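Local structure of Galactose/lactose metabolism regulatory protein GAL80 (3E1K) at residues S14-I18 with D390-L394; T35-I40 with I381-Y385; S93-H99 with V121-A127; E178-N182 with N292-D296; E314-L318 with H370-S376. The protein represses lactose and galactose metabolic genes, apparently by blocking the transcriptional activator LAC9 when no inducing sugar is present. All coordinates share one frame. Residue numbers count along the deposited sequence, not the author numbering.

Interactions 2, 3 and 4 are buried, interaction 5 is partly buried and interaction 1 lies at the surface. Interactions 1 and 2 both use helix 376-393, centres 16 Å apart: the first is van der Waals contact of a phenylalanine with backbone, the second apolar packing closed by a histidine-tyrosine hydrogen bond. Interaction 3 joins the loops that follow two neighbouring strands of the Rossmann sheet and meets interaction 2 through His-36 NE2 and Glu-122 OE2, 2.7 Å apart. Interaction 4 is antiparallel strand pairing in the large mixed sheet. It touches interaction 5 through Leu-293 and Leu-318; there two loops, one leading into helix 376-393, meet mainly through polar groups beside the activator peptide.

Interaction 1. Residues S14-I18 with D390-L394; sequences SSRPI and DYHFL
The Phe-393 ring rests mainly against main-chain atoms, not side chains: Phe-393 CZ lies 3.3 Å from Arg-16 N and 3.8 Å from Ser-14 O, and Phe-393 CE1 lies 3.7 Å from Ser-15 CA. Segment 14-18 bends round it through an inverse gamma turn centred on Ser-15 (phi -78°, psi 76°), then runs extended into strand 18-23. The CA-to-CB bonds of Ser-15, Arg-16 and Pro-17 all point away, which leaves main-chain atoms to meet the phenyl group. Phe-393, with chi1 at -91° between wells, and His-392 (chi1 t, chi2 74°) lie toward the C-terminal end of helix 376-393. Nearest CA pairs are Ser-15 with Phe-393 at 6.7 Å and Ile-18 with His-392 at 8.8 Å. Ile-18 (chi1 m) reaches over with CD1 3.5 Å from His-392 CD2, while its CG1 stays 4.5 Å from Phe-393 CE2. The link is van der Waals contact, without hydrogen bonds, and only 219 Å² is buried. The His-392 ring also meets Tyr-118, and Ile-18 shares backbone hydrogen bonds with Gln-46 and Gln-48. Helix 376-393 thus flanks the lead-in to the first strand of the Rossmann fold.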
# COMPACT_ATOMS: atom_id res chain seq x y z
N SER A 14 -8.88 39.89 32.29
CA SER A 14 -8.37 38.50 32.15
C SER A 14 -9.27 37.57 31.35
O SER A 14 -8.93 37.17 30.23
CB SER A 14 -8.09 37.90 33.55
OG SER A 14 -9.27 37.53 34.25
N SER A 15 -10.42 37.27 31.96
CA SER A 15 -11.49 36.39 31.49
C SER A 15 -12.06 37.40 30.55
O SER A 15 -12.98 38.13 30.92
CB SER A 15 -12.53 36.16 32.63
OG SER A 15 -13.01 34.88 32.72
N ARG A 16 -11.37 37.58 29.44
CA ARG A 16 -11.58 38.69 28.54
C ARG A 16 -11.01 38.38 27.16
O ARG A 16 -9.82 38.34 26.95
CB ARG A 16 -10.92 39.93 29.16
CG ARG A 16 -10.04 40.73 28.25
CD ARG A 16 -10.08 42.18 28.62
NE ARG A 16 -10.86 42.39 29.83
CZ ARG A 16 -11.06 43.58 30.39
NH1 ARG A 16 -10.54 44.67 29.86
NH2 ARG A 16 -11.78 43.67 31.49
N PRO A 17 -11.86 38.16 26.18
CA PRO A 17 -11.32 37.77 24.92
C PRO A 17 -9.79 37.84 24.64
O PRO A 17 -8.98 38.59 25.23
CB PRO A 17 -12.20 38.51 23.90
CG PRO A 17 -13.54 38.72 24.66
CD PRO A 17 -13.14 38.92 26.09
N ILE A 18 -9.47 36.94 23.71
CA ILE A 18 -8.11 36.80 23.25
C ILE A 18 -8.34 37.56 21.96
O ILE A 18 -9.32 37.30 21.24
CB ILE A 18 -7.72 35.41 22.76
CG1 ILE A 18 -8.01 34.33 23.81
CG2 ILE A 18 -6.30 35.52 22.20
CD1 ILE A 18 -6.92 33.31 23.86
N ASP A 390 -8.47 26.84 26.02
CA ASP A 390 -8.36 25.95 27.16
C ASP A 390 -7.17 26.46 27.97
O ASP A 390 -7.30 27.19 28.92
CB ASP A 390 -8.05 24.55 26.62
CG ASP A 390 -9.29 23.86 26.10
OD1 ASP A 390 -10.46 24.34 26.24
OD2 ASP A 390 -9.12 22.76 25.53
N TYR A 391 -6.03 25.96 27.55
CA TYR A 391 -4.77 26.31 28.12
C TYR A 391 -4.76 27.80 28.43
O TYR A 391 -4.34 28.22 29.49
CB TYR A 391 -3.89 26.18 26.90
CG TYR A 391 -2.44 26.47 27.08
CD1 TYR A 391 -1.58 25.47 27.49
CD2 TYR A 391 -1.94 27.71 26.73
CE1 TYR A 391 -0.24 25.71 27.54
CE2 TYR A 391 -0.59 27.95 26.76
CZ TYR A 391 0.24 26.95 27.19
OH TYR A 391 1.57 27.30 27.21
N HIS A 392 -5.21 28.68 27.60
CA HIS A 392 -5.10 30.07 28.04
C HIS A 392 -6.05 30.39 29.16
O HIS A 392 -5.64 30.66 30.24
CB HIS A 392 -5.25 31.05 26.88
CG HIS A 392 -5.24 32.49 27.27
ND1 HIS A 392 -4.10 33.15 27.65
CD2 HIS A 392 -6.23 33.41 27.29
CE1 HIS A 392 -4.39 34.41 27.91
NE2 HIS A 392 -5.68 34.59 27.69
N PHE A 393 -7.34 30.37 28.93
CA PHE A 393 -8.22 30.71 30.02
C PHE A 393 -8.19 29.69 31.11
O PHE A 393 -9.06 29.70 31.94
CB PHE A 393 -9.65 30.77 29.56
CG PHE A 393 -10.08 32.10 29.11
CD1 PHE A 393 -11.34 32.54 29.37
CD2 PHE A 393 -9.23 32.90 28.41
CE1 PHE A 393 -11.74 33.72 28.95
CE2 PHE A 393 -9.62 34.09 28.00
CZ PHE A 393 -10.88 34.51 28.25
N LEU A 394 -7.23 28.78 31.08
CA LEU A 394 -7.16 27.75 32.09
C LEU A 394 -5.70 27.63 32.61
O LEU A 394 -4.85 26.95 31.98
CB LEU A 394 -7.83 26.47 31.57
CG LEU A 394 -9.32 26.52 31.89
CD1 LEU A 394 -10.09 26.51 30.56
CD2 LEU A 394 -9.93 25.53 32.93

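Interaction 2. Residues T35-I40 with I381-Y385; sequences THFLAI and ILRIY
Tyr-385 lays one face of its ring over the methyl of Ala-39, whose CB is 4.2 Å from the ring centroid and 15° off the normal, a CH-pi contact. The same tyrosine (chi1 -85°, m) extends OH to His-36 ND1 at 2.5 Å, a very short hydrogen bond in which either may donate; the two ring planes stand at 77°. Ile-40 CG1 presses on Tyr-385 CE2 at 3.3 Å. Segment 36-39 is a single helical turn with Thr-35 at the N-cap position, in the crossover between parallel strands 18-23 and 47-53 of the Rossmann domain; 381-385 is the middle of helix 376-393, which packs on that turn. The backbones come closest at Ala-39 and Leu-382, CA to CA 4.2 Å, possible because Ala-39 is so small. Ile-381 CG2 sits 4.1 Å from the His-36 ring centroid, 8° off its normal, and 4.0 Å from Ala-39 CB. Leu-382 CD1 reaches Ala-39 CA at 3.6 Å, and His-36 NE2 is hydrogen-bonded to Glu-122.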
# COMPACT_ATOMS: atom_id res chain seq x y z
N THR A 35 -13.41 29.87 7.26
CA THR A 35 -12.96 28.89 8.27
C THR A 35 -12.57 29.42 9.63
O THR A 35 -13.26 29.21 10.62
CB THR A 35 -11.88 27.92 7.77
OG1 THR A 35 -10.66 28.65 7.53
CG2 THR A 35 -12.31 27.33 6.48
N HIS A 36 -11.45 30.12 9.69
CA HIS A 36 -11.10 30.70 10.96
C HIS A 36 -12.28 31.62 11.39
O HIS A 36 -12.98 31.16 12.26
CB HIS A 36 -9.75 31.41 10.79
CG HIS A 36 -8.58 30.50 10.57
ND1 HIS A 36 -7.53 30.40 11.46
CD2 HIS A 36 -8.26 29.67 9.53
CE1 HIS A 36 -6.64 29.53 11.01
NE2 HIS A 36 -7.07 29.06 9.86
N PHE A 37 -12.57 32.78 10.82
CA PHE A 37 -13.71 33.65 11.12
C PHE A 37 -14.83 32.98 11.94
O PHE A 37 -15.24 33.54 12.97
CB PHE A 37 -14.18 34.57 9.99
CG PHE A 37 -15.38 35.44 10.28
CD1 PHE A 37 -15.30 36.58 11.10
CD2 PHE A 37 -16.56 35.16 9.67
CE1 PHE A 37 -16.44 37.39 11.31
CE2 PHE A 37 -17.71 35.95 9.88
CZ PHE A 37 -17.63 37.08 10.69
N LEU A 38 -15.25 31.79 11.47
CA LEU A 38 -16.29 30.97 12.09
C LEU A 38 -15.77 30.33 13.35
O LEU A 38 -16.33 30.40 14.43
CB LEU A 38 -16.74 29.93 11.09
CG LEU A 38 -17.20 30.85 9.96
CD1 LEU A 38 -17.03 30.45 8.49
CD2 LEU A 38 -18.57 31.55 10.14
N ALA A 39 -14.58 29.80 13.21
CA ALA A 39 -14.00 29.19 14.38
C ALA A 39 -14.13 30.23 15.53
O ALA A 39 -14.44 29.88 16.65
CB ALA A 39 -12.57 28.77 14.12
N ILE A 40 -13.94 31.51 15.24
CA ILE A 40 -13.97 32.55 16.25
C ILE A 40 -15.33 33.14 16.54
O ILE A 40 -15.52 33.89 17.50
CB ILE A 40 -13.01 33.66 15.87
CG1 ILE A 40 -11.53 33.23 15.96
CG2 ILE A 40 -12.94 34.75 16.98
CD1 ILE A 40 -10.64 34.38 15.60
N ILE A 381 -10.86 23.51 12.57
CA ILE A 381 -10.06 24.57 13.13
C ILE A 381 -10.64 24.97 14.51
O ILE A 381 -9.89 25.11 15.51
CB ILE A 381 -9.94 25.77 12.15
CG1 ILE A 381 -9.17 25.31 10.92
CG2 ILE A 381 -9.27 26.96 12.84
CD1 ILE A 381 -10.01 24.98 9.68
N LEU A 382 -11.97 25.13 14.57
CA LEU A 382 -12.61 25.49 15.80
C LEU A 382 -12.05 24.67 16.93
O LEU A 382 -11.84 25.19 18.01
CB LEU A 382 -14.06 25.06 15.71
CG LEU A 382 -14.74 26.09 16.63
CD1 LEU A 382 -15.97 26.57 15.85
CD2 LEU A 382 -15.05 25.13 17.79
N ARG A 383 -11.83 23.40 16.74
CA ARG A 383 -11.38 22.59 17.82
C ARG A 383 -10.00 22.90 18.17
O ARG A 383 -9.52 22.54 19.19
CB ARG A 383 -11.43 21.16 17.44
CG ARG A 383 -12.40 20.49 18.16
CD ARG A 383 -13.03 19.58 17.33
NE ARG A 383 -13.77 18.72 18.18
CZ ARG A 383 -14.99 18.29 17.93
NH1 ARG A 383 -15.61 17.52 18.79
NH2 ARG A 383 -15.57 18.65 16.80
N ILE A 384 -9.31 23.59 17.30
CA ILE A 384 -7.94 23.93 17.71
C ILE A 384 -7.90 25.25 18.47
O ILE A 384 -7.05 25.50 19.31
CB ILE A 384 -7.09 24.34 16.54
CG1 ILE A 384 -6.84 23.11 15.66
CG2 ILE A 384 -5.70 24.77 17.06
CD1 ILE A 384 -5.43 22.54 15.84
N TYR A 385 -8.85 26.09 18.08
CA TYR A 385 -8.97 27.37 18.80
C TYR A 385 -9.39 26.97 20.25
O TYR A 385 -8.84 27.52 21.23
CB TYR A 385 -10.04 28.26 18.14
CG TYR A 385 -9.49 29.06 17.00
CD1 TYR A 385 -8.95 28.41 15.89
CD2 TYR A 385 -9.44 30.47 17.03
CE1 TYR A 385 -8.45 29.09 14.83
CE2 TYR A 385 -8.93 31.18 15.95
CZ TYR A 385 -8.42 30.48 14.87
OH TYR A 385 -7.84 31.10 13.79

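Interaction 3. Residues S93-H99 with V121-A127; sequences SVKVPEH and VEWALAA
His-99, Val-96 and Glu-122 carry most of this contact between the loop after strand 89-92 and the end of the neighbouring parallel strand 118-122. His-99, first residue of helix 99-108, points its CB toward segment 121-127, CA 5.4 Å from that of Ala-126. With chi1 -103° and chi2 near 180°, its ND1 donates a weak hydrogen bond to Ala-124 O (3.1 Å, 135°), while Val-121 CG1 sits over the ring face, 4.3 Å from the centroid. Val-96 (t) wedges CG1 against Ala-127 CB at 3.5 Å and Ala-124 CB at 4.2 Å. Glu-122 (m, t) leaves OE1 3.6 Å from Ser-93 OG and gives OE2 to His-36. The peptide bond between Trp-123 and Ala-124 is cis, at a place consistent with the Glu-Lys-Pro motif of related GFO/IDH/MocA dehydrogenases, with Trp-123 and Ala-124 in place of lysine and proline, so the cis bond precedes a non-proline residue. Helix 99-108 forms the beta-alpha-beta crossover that joins the two strands. His-99 thus sits among backbone carbonyls and Val-96 packs on small alanines, a join made largely to main chain and methyl groups, while the Glu-122 carboxylate turns to His-36.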
# COMPACT_ATOMS: atom_id res chain seq x y z
N SER A 93 -2.19 33.08 7.92
CA SER A 93 -2.73 32.10 6.99
C SER A 93 -2.66 32.80 5.65
O SER A 93 -3.58 33.53 5.22
CB SER A 93 -4.23 31.87 7.15
OG SER A 93 -4.85 31.57 5.91
N VAL A 94 -1.52 32.54 5.02
CA VAL A 94 -1.14 33.08 3.72
C VAL A 94 -0.24 32.07 3.00
O VAL A 94 0.38 31.21 3.59
CB VAL A 94 -0.39 34.43 3.85
CG1 VAL A 94 -0.98 35.21 5.00
CG2 VAL A 94 1.18 34.22 3.99
N LYS A 95 -0.18 32.15 1.68
CA LYS A 95 0.65 31.22 0.92
C LYS A 95 1.93 30.86 1.66
O LYS A 95 2.62 31.74 2.18
CB LYS A 95 1.12 31.89 -0.38
CG LYS A 95 0.04 32.34 -1.33
CD LYS A 95 0.70 32.87 -2.58
CE LYS A 95 -0.34 33.05 -3.67
NZ LYS A 95 -0.09 34.14 -4.67
N VAL A 96 2.28 29.57 1.61
CA VAL A 96 3.50 29.13 2.25
C VAL A 96 4.81 29.63 1.68
O VAL A 96 5.84 29.56 2.35
CB VAL A 96 3.56 27.65 2.10
CG1 VAL A 96 4.69 27.04 2.95
CG2 VAL A 96 2.15 27.01 2.35
N PRO A 97 4.82 30.19 0.47
CA PRO A 97 6.08 30.64 -0.09
C PRO A 97 6.37 32.03 0.49
O PRO A 97 7.50 32.50 0.53
CB PRO A 97 5.77 30.68 -1.59
CG PRO A 97 4.66 29.55 -1.77
CD PRO A 97 4.14 29.20 -0.40
N GLU A 98 5.31 32.67 0.96
CA GLU A 98 5.41 33.97 1.60
C GLU A 98 5.34 33.61 3.08
O GLU A 98 5.14 34.47 3.91
CB GLU A 98 4.13 34.78 1.34
CG GLU A 98 4.27 35.97 0.43
CD GLU A 98 2.99 36.12 -0.40
OE1 GLU A 98 2.03 36.73 0.10
OE2 GLU A 98 2.95 35.59 -1.52
N HIS A 99 5.42 32.35 3.47
CA HIS A 99 5.33 32.00 4.88
C HIS A 99 6.58 32.39 5.57
O HIS A 99 6.54 32.94 6.63
CB HIS A 99 5.04 30.54 5.09
CG HIS A 99 3.63 30.26 5.46
ND1 HIS A 99 3.14 29.00 5.67
CD2 HIS A 99 2.58 31.10 5.64
CE1 HIS A 99 1.86 29.06 5.96
NE2 HIS A 99 1.50 30.33 5.95
N VAL A 121 -0.11 29.61 12.91
CA VAL A 121 0.30 29.48 11.50
C VAL A 121 -0.26 28.17 11.00
O VAL A 121 -0.67 27.31 11.80
CB VAL A 121 1.84 29.49 11.43
CG1 VAL A 121 2.37 29.37 9.98
CG2 VAL A 121 2.34 30.77 12.02
N GLU A 122 -0.25 28.04 9.67
CA GLU A 122 -0.79 26.84 9.06
C GLU A 122 0.18 25.88 8.39
O GLU A 122 1.25 26.29 7.98
CB GLU A 122 -1.85 27.19 8.04
CG GLU A 122 -2.93 28.10 8.54
CD GLU A 122 -4.11 28.15 7.53
OE1 GLU A 122 -3.96 28.12 6.23
OE2 GLU A 122 -5.24 27.99 8.11
N TRP A 123 -0.26 24.64 8.29
CA TRP A 123 0.51 23.58 7.67
C TRP A 123 0.57 24.04 6.22
O TRP A 123 -0.46 24.50 5.73
CB TRP A 123 -0.17 22.19 7.84
CG TRP A 123 0.74 21.19 7.26
CD1 TRP A 123 0.56 20.43 6.11
CD2 TRP A 123 2.09 20.99 7.66
NE1 TRP A 123 1.74 19.77 5.79
CE2 TRP A 123 2.69 20.11 6.73
CE3 TRP A 123 2.89 21.55 8.67
CZ2 TRP A 123 4.05 19.75 6.82
CZ3 TRP A 123 4.22 21.13 8.80
CH2 TRP A 123 4.78 20.21 7.89
N ALA A 124 1.73 24.08 5.56
CA ALA A 124 3.04 23.66 6.05
C ALA A 124 3.56 24.89 6.82
O ALA A 124 3.40 26.01 6.35
CB ALA A 124 3.96 23.34 4.81
N LEU A 125 4.20 24.68 7.96
CA LEU A 125 4.74 25.83 8.67
C LEU A 125 5.48 26.79 7.71
O LEU A 125 5.18 27.99 7.68
CB LEU A 125 5.67 25.36 9.78
CG LEU A 125 6.43 26.49 10.46
CD1 LEU A 125 5.48 27.47 11.09
CD2 LEU A 125 7.38 25.89 11.47
N ALA A 126 6.45 26.27 6.93
CA ALA A 126 7.20 27.09 5.96
C ALA A 126 7.21 26.36 4.64
O ALA A 126 6.51 25.36 4.45
CB ALA A 126 8.65 27.30 6.36
N ALA A 127 7.98 26.85 3.70
CA ALA A 127 7.99 26.16 2.43
C ALA A 127 9.25 25.33 2.20
O ALA A 127 9.36 24.68 1.17
CB ALA A 127 7.73 27.08 1.26

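Interaction 4. Residues E178-N182 with N292-D296; sequences EISGN and NLVID
Two backbone hydrogen bonds of 2.8 Å, Glu-178 N to Asp-296 O (146°) and Asp-296 N to Glu-178 O (171°), fix the register of this antiparallel pair. Two weaker ones follow: Ser-180 N to Val-294 O at 3.3 Å and Val-294 N to Ser-180 O at 3.5 Å. CA-H...O contacts of 3.4 Å, from Ile-179 CA to Val-294 O and from Gly-181 CA to Asn-292 O, fill the gaps. The strand axes come within 4.9 Å and run at 172°; facing CA atoms lie 4.9 Å apart at Glu-178 and Asp-296, and 5.0 Å apart at Ile-179 and Ile-295. Glu-178 (m), Ser-180, Val-294 and Asp-296 project to one face, Ile-179 and Ile-295 (both m) to the other. Like charges crowd at one end, Glu-178 OE2 being 3.6 Å from Asp-296 OD2, but each carboxylate has a partner: Glu-178 OE1 bonds Ser-176 OG, and Asp-296 OD2 bonds Thr-290 of the second subunit. The face with Glu-178, Ser-180 and Asp-296 meets that subunit. Leu-293 (t) puts CD1 3.3 Å from Ser-180 O. Asn-292 and Leu-293 together face Gly-308 in a classic beta bulge. This is antiparallel pairing within the large mixed sheet of the C-terminal domain, where strand 177-182 is flanked beyond by the parallel strand 275-281, and strand 293-298 by the antiparallel strand 303-308.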
# COMPACT_ATOMS: atom_id res chain seq x y z
N GLU A 178 -1.94 0.11 6.44
CA GLU A 178 -2.07 0.35 4.98
C GLU A 178 -2.76 1.69 4.74
O GLU A 178 -3.70 2.01 5.39
CB GLU A 178 -2.88 -0.76 4.32
CG GLU A 178 -2.19 -2.07 4.25
CD GLU A 178 -2.84 -3.12 5.11
OE1 GLU A 178 -2.17 -4.01 5.62
OE2 GLU A 178 -4.03 -3.07 5.28
N ILE A 179 -2.27 2.47 3.81
CA ILE A 179 -2.86 3.74 3.44
C ILE A 179 -3.17 3.98 1.96
O ILE A 179 -2.73 3.20 1.11
CB ILE A 179 -1.93 4.77 3.99
CG1 ILE A 179 -1.82 4.53 5.51
CG2 ILE A 179 -2.16 6.17 3.50
CD1 ILE A 179 -0.99 5.53 6.17
N SER A 180 -3.95 5.05 1.75
CA SER A 180 -4.34 5.59 0.44
C SER A 180 -4.77 7.08 0.50
O SER A 180 -5.44 7.48 1.44
CB SER A 180 -5.38 4.75 -0.29
OG SER A 180 -4.81 4.22 -1.48
N GLY A 181 -4.39 7.87 -0.50
CA GLY A 181 -4.74 9.30 -0.59
C GLY A 181 -4.81 9.83 -2.00
O GLY A 181 -4.54 9.12 -2.98
N ASN A 182 -5.14 11.12 -2.08
CA ASN A 182 -5.30 11.88 -3.30
C ASN A 182 -4.87 13.33 -3.08
O ASN A 182 -5.17 13.95 -2.05
CB ASN A 182 -6.78 11.81 -3.66
CG ASN A 182 -7.00 11.41 -5.09
OD1 ASN A 182 -7.01 10.20 -5.40
ND2 ASN A 182 -7.17 12.41 -5.97
N ASN A 292 -11.14 6.83 -1.73
CA ASN A 292 -9.91 7.52 -2.06
C ASN A 292 -9.12 7.85 -0.81
O ASN A 292 -7.93 8.13 -0.87
CB ASN A 292 -10.09 8.60 -3.11
CG ASN A 292 -10.82 8.04 -4.32
OD1 ASN A 292 -10.29 7.95 -5.44
ND2 ASN A 292 -12.06 7.60 -4.12
N LEU A 293 -9.79 7.75 0.34
CA LEU A 293 -9.09 7.96 1.61
C LEU A 293 -9.28 6.89 2.67
O LEU A 293 -10.35 6.81 3.25
CB LEU A 293 -9.41 9.27 2.33
CG LEU A 293 -8.49 9.33 3.55
CD1 LEU A 293 -7.09 9.72 3.14
CD2 LEU A 293 -9.08 10.21 4.70
N VAL A 294 -8.23 6.15 2.98
CA VAL A 294 -8.39 5.09 3.94
C VAL A 294 -7.15 4.81 4.76
O VAL A 294 -6.02 4.84 4.27
CB VAL A 294 -8.51 3.74 3.15
CG1 VAL A 294 -8.53 2.50 4.08
CG2 VAL A 294 -9.72 3.70 2.22
N ILE A 295 -7.42 4.42 5.99
CA ILE A 295 -6.37 4.02 6.92
C ILE A 295 -6.67 2.65 7.53
O ILE A 295 -7.53 2.54 8.40
CB ILE A 295 -6.26 4.95 8.10
CG1 ILE A 295 -5.83 6.30 7.56
CG2 ILE A 295 -5.45 4.30 9.19
CD1 ILE A 295 -6.30 7.43 8.40
N ASP A 296 -5.95 1.63 7.07
CA ASP A 296 -6.21 0.29 7.52
C ASP A 296 -5.19 -0.20 8.51
O ASP A 296 -4.06 -0.54 8.16
CB ASP A 296 -6.32 -0.56 6.29
CG ASP A 296 -7.35 -1.59 6.41
OD1 ASP A 296 -7.97 -1.71 7.49
OD2 ASP A 296 -7.52 -2.29 5.39

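Interaction 5. Residues E314-L318 with H370-S376; sequences EISNL and HLRNYNS
Two loops meet here at the binding site of the activator peptide: residues 314-318 lead into strand 319-323, while residues 370-376 lead from strand 364-370 into helix 376-393. CA atoms approach to 5.4 Å at Ile-315 and Ser-376 and to 6.5 Å at Leu-318 and His-370. Ser-376 (chi1 47°, p) sends OG to Ile-315 O as hydrogen-bond donor at 2.4 Å, a very short distance whose acceptor is imprecisely placed. Asn-317 (chi1 t, chi2 45°) has the most area buried between the loops; its OD1 lies 3.6 Å from Tyr-374 CD2, near the ring plane, and its ND2 3.3 Å from His-370 NE2. The two loops extend from adjacent antiparallel strands at the edge of the large mixed sheet, which places them beside the first turn of the helix. Asn-317 N bonds a polar side chain of the peptide, His-370 NE2 (chi1 t) bonds the peptide backbone, and the His-370 ring meets an aromatic peptide side chain with planes at about 55°. Asn-375, centre of an inverse gamma turn and N-cap of the helix, holds Val-378 N with its OD1. Tyr-374 gives OH to Asn-380 one turn along that helix.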
# COMPACT_ATOMS: atom_id res chain seq x y z
N GLU A 314 -8.01 16.39 6.90
CA GLU A 314 -7.73 17.59 7.66
C GLU A 314 -8.98 18.44 7.68
O GLU A 314 -9.26 19.13 8.60
CB GLU A 314 -6.64 18.33 6.90
CG GLU A 314 -5.80 17.34 6.12
CD GLU A 314 -5.69 17.68 4.66
OE1 GLU A 314 -5.78 18.92 4.47
OE2 GLU A 314 -5.50 16.75 3.83
N ILE A 315 -9.66 18.33 6.56
CA ILE A 315 -10.86 19.08 6.28
C ILE A 315 -12.02 18.08 6.31
O ILE A 315 -13.14 18.50 6.51
CB ILE A 315 -10.84 19.55 4.82
CG1 ILE A 315 -9.54 20.34 4.49
CG2 ILE A 315 -12.16 20.12 4.43
CD1 ILE A 315 -9.17 20.35 3.04
N SER A 316 -11.81 16.82 5.93
CA SER A 316 -12.91 15.83 5.84
C SER A 316 -13.65 15.20 6.99
O SER A 316 -13.13 15.00 8.11
CB SER A 316 -12.69 14.78 4.77
OG SER A 316 -12.77 15.39 3.49
N ASN A 317 -14.90 14.91 6.64
CA ASN A 317 -15.82 14.36 7.61
C ASN A 317 -15.70 12.98 7.03
O ASN A 317 -15.96 12.79 5.82
CB ASN A 317 -17.24 14.87 7.38
CG ASN A 317 -18.29 14.26 8.32
OD1 ASN A 317 -18.07 14.15 9.53
ND2 ASN A 317 -19.43 13.88 7.77
N LEU A 318 -15.19 12.06 7.87
CA LEU A 318 -15.03 10.68 7.45
C LEU A 318 -15.98 9.76 8.24
O LEU A 318 -16.91 10.21 8.94
CB LEU A 318 -13.60 10.20 7.60
CG LEU A 318 -12.72 11.43 7.73
CD1 LEU A 318 -11.81 11.33 9.00
CD2 LEU A 318 -11.94 11.88 6.48
N HIS A 370 -19.48 7.53 12.62
CA HIS A 370 -19.59 8.50 11.55
C HIS A 370 -20.49 9.51 12.20
O HIS A 370 -21.40 9.14 12.93
CB HIS A 370 -20.41 8.05 10.42
CG HIS A 370 -20.60 9.11 9.39
ND1 HIS A 370 -21.83 9.45 8.89
CD2 HIS A 370 -19.71 9.92 8.77
CE1 HIS A 370 -21.69 10.42 8.00
NE2 HIS A 370 -20.41 10.72 7.91
N LEU A 371 -20.21 10.77 11.94
CA LEU A 371 -20.96 11.86 12.55
C LEU A 371 -21.56 12.79 11.48
O LEU A 371 -21.00 13.80 11.06
CB LEU A 371 -20.00 12.71 13.36
CG LEU A 371 -19.81 12.54 14.87
CD1 LEU A 371 -18.61 13.43 15.34
CD2 LEU A 371 -21.12 13.16 15.41
N ARG A 372 -22.70 12.31 11.02
CA ARG A 372 -23.49 12.98 10.04
C ARG A 372 -23.41 14.51 10.09
O ARG A 372 -23.45 15.16 11.15
CB ARG A 372 -24.89 12.44 10.27
CG ARG A 372 -25.86 12.72 9.20
CD ARG A 372 -26.94 11.69 9.32
NE ARG A 372 -27.27 11.12 8.02
CZ ARG A 372 -28.28 11.57 7.27
NH1 ARG A 372 -29.03 12.62 7.66
NH2 ARG A 372 -28.52 10.95 6.12
N ASN A 373 -23.29 15.11 8.91
CA ASN A 373 -23.21 16.55 8.84
C ASN A 373 -22.43 17.18 10.03
O ASN A 373 -22.96 17.89 10.94
CB ASN A 373 -24.63 17.09 8.66
CG ASN A 373 -25.62 16.71 9.79
OD1 ASN A 373 -26.69 16.21 9.53
ND2 ASN A 373 -25.26 17.04 11.05
N TYR A 374 -21.13 16.96 10.15
CA TYR A 374 -20.35 17.63 11.16
C TYR A 374 -19.51 18.44 10.25
O TYR A 374 -19.05 17.95 9.25
CB TYR A 374 -19.51 16.62 11.94
CG TYR A 374 -18.18 17.08 12.46
CD1 TYR A 374 -18.08 17.97 13.47
CD2 TYR A 374 -17.03 16.58 11.97
CE1 TYR A 374 -16.88 18.38 13.93
CE2 TYR A 374 -15.84 16.98 12.44
CZ TYR A 374 -15.78 17.88 13.42
OH TYR A 374 -14.61 18.29 13.90
N ASN A 375 -19.36 19.71 10.50
CA ASN A 375 -18.62 20.57 9.57
C ASN A 375 -17.14 20.50 9.93
O ASN A 375 -16.59 21.27 10.65
CB ASN A 375 -19.07 22.03 9.53
CG ASN A 375 -18.29 22.85 8.49
OD1 ASN A 375 -17.20 22.46 8.05
ND2 ASN A 375 -18.91 23.95 8.04
N SER A 376 -16.46 19.54 9.32
CA SER A 376 -15.08 19.37 9.61
C SER A 376 -14.34 20.54 9.09
O SER A 376 -13.34 20.98 9.68
CB SER A 376 -14.74 18.18 8.75
OG SER A 376 -15.29 18.43 7.47